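PDB 1NO1: replisome organizer from Bacillus phage SPP1, which acts as a helicase loader and inhibitor, probably helping to deliver the host replicative helicase during phage DNA replication. Local coordinates for residues 10-15 with 47-52. Numbering follows the deposited sequence.
Sequences LKAVSE and NNLTDY
Leu-49 reaches out from helix 42-55 and sets its forked end against Ala-12 and Val-13 of helix 3-16. One prong, CD2, comes to 3.6 Å from CB of Ala-12; the other, CD1, lies 3.9 Å from CG2 of Val-13. With CG of Leu-49 anti to its backbone N (chi1 175°), the branch extends away from its own helix; CD1 meets Val-13, while CD2 sits over Ala-12 and also reaches Val-13. There CD2 approaches the backbone, at 3.9 Å from N of Val-13, because the small side chain of Ala-12, directed at the partner helix, lets a leucine come close to the main chain. Val-13 presents one methyl of its beta-branched side chain, CG2, which stands anti to the carbonyl carbon and beside the backbone N, and the two side chains cross at about a right angle. No hydrogen bond joins the segments, as suits three buried apolar residues held by van der Waals packing. The nearest CA atoms, of Val-13 and Leu-49, are 7.6 Å apart, a gap filled by the leucine side chain. Further out, Val-13 also packs on Phe-21, while Asn-48 and Tyr-52 tie helix 42-55 to the following chain through hydrogen bonds to the carbonyls of Leu-65 and Phe-58. The contact thus joins the first and third helices of the modelled domain, which has no strand, near its centre, while Leu-10 turns from helix 42-55 to pack against Val-30 and Trp-33 of helix 26-37.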
# COMPACT_ATOMS: atom_id res chain seq x y z
N LEU A 10 0.53 -0.34 -4.01
CA LEU A 10 1.54 0.72 -3.93
C LEU A 10 1.27 1.87 -4.93
O LEU A 10 1.59 3.02 -4.68
CB LEU A 10 2.96 0.17 -4.09
CG LEU A 10 3.46 -0.61 -2.86
CD1 LEU A 10 4.64 -1.50 -3.20
CD2 LEU A 10 3.83 0.33 -1.69
N LYS A 11 0.68 1.55 -6.06
CA LYS A 11 0.36 2.57 -7.07
C LYS A 11 -0.77 3.48 -6.55
O LYS A 11 -0.82 4.66 -6.87
CB LYS A 11 -0.02 1.89 -8.39
CG LYS A 11 -0.73 2.77 -9.40
CD LYS A 11 0.24 3.42 -10.39
CE LYS A 11 -0.51 4.36 -11.36
NZ LYS A 11 0.42 4.79 -12.48
N ALA A 12 -1.64 2.92 -5.72
CA ALA A 12 -2.74 3.70 -5.15
C ALA A 12 -2.24 4.67 -4.06
O ALA A 12 -2.67 5.85 -4.00
CB ALA A 12 -3.85 2.77 -4.62
N VAL A 13 -1.33 4.19 -3.22
CA VAL A 13 -0.77 5.04 -2.19
C VAL A 13 -0.13 6.25 -2.87
O VAL A 13 -0.30 7.43 -2.47
CB VAL A 13 0.30 4.28 -1.38
CG1 VAL A 13 1.04 5.23 -0.43
CG2 VAL A 13 -0.32 3.12 -0.60
N SER A 14 0.58 5.97 -3.94
CA SER A 14 1.22 7.03 -4.71
C SER A 14 0.21 7.98 -5.36
O SER A 14 0.46 9.18 -5.51
CB SER A 14 2.21 6.42 -5.72
OG SER A 14 2.47 7.33 -6.78
N GLU A 15 -0.95 7.47 -5.77
CA GLU A 15 -1.93 8.37 -6.37
C GLU A 15 -2.50 9.32 -5.29
O GLU A 15 -2.75 10.49 -5.57
CB GLU A 15 -3.05 7.60 -7.10
CG GLU A 15 -2.66 6.91 -8.42
CD GLU A 15 -3.61 5.76 -8.82
OE1 GLU A 15 -4.37 5.22 -7.95
OE2 GLU A 15 -3.61 5.37 -10.01
N ASN A 47 -9.90 -1.11 0.36
CA ASN A 47 -10.92 -0.42 1.15
C ASN A 47 -10.27 0.26 2.38
O ASN A 47 -10.57 1.40 2.69
CB ASN A 47 -12.01 -1.40 1.55
CG ASN A 47 -13.23 -0.72 2.16
OD1 ASN A 47 -13.61 -1.01 3.29
ND2 ASN A 47 -13.87 0.18 1.40
N ASN A 48 -9.37 -0.45 3.06
CA ASN A 48 -8.66 0.12 4.20
C ASN A 48 -7.78 1.35 3.82
O ASN A 48 -7.67 2.31 4.60
CB ASN A 48 -7.80 -0.95 4.88
CG ASN A 48 -8.64 -2.03 5.55
OD1 ASN A 48 -9.84 -1.85 5.78
ND2 ASN A 48 -8.01 -3.16 5.87
N LEU A 49 -7.18 1.35 2.62
CA LEU A 49 -6.39 2.50 2.19
C LEU A 49 -7.29 3.71 2.03
O LEU A 49 -6.96 4.83 2.45
CB LEU A 49 -5.62 2.20 0.92
CG LEU A 49 -4.87 3.39 0.32
CD1 LEU A 49 -3.68 3.85 1.17
CD2 LEU A 49 -4.40 3.02 -1.07
N THR A 50 -8.47 3.50 1.46
CA THR A 50 -9.41 4.59 1.34
C THR A 50 -9.77 5.22 2.71
O THR A 50 -9.74 6.46 2.85
CB THR A 50 -10.68 4.17 0.59
OG1 THR A 50 -10.35 3.89 -0.77
CG2 THR A 50 -11.65 5.38 0.41
N ASP A 51 -10.08 4.41 3.73
CA ASP A 51 -10.46 5.00 5.01
C ASP A 51 -9.26 5.75 5.65
O ASP A 51 -9.44 6.77 6.33
CB ASP A 51 -11.04 3.95 5.96
CG ASP A 51 -12.35 3.34 5.43
OD1 ASP A 51 -13.12 4.05 4.73
OD2 ASP A 51 -12.71 2.13 5.65
N TYR A 52 -8.05 5.25 5.44
CA TYR A 52 -6.85 5.85 5.98
C TYR A 52 -6.57 7.24 5.37
O TYR A 52 -6.18 8.17 6.09
CB TYR A 52 -5.66 4.90 5.78
CG TYR A 52 -4.36 5.48 6.24
CD1 TYR A 52 -3.86 5.18 7.51
CD2 TYR A 52 -3.64 6.35 5.41
CE1 TYR A 52 -2.67 5.76 7.97
CE2 TYR A 52 -2.46 6.91 5.84
CZ TYR A 52 -1.97 6.64 7.13
OH TYR A 52 -0.75 7.19 7.54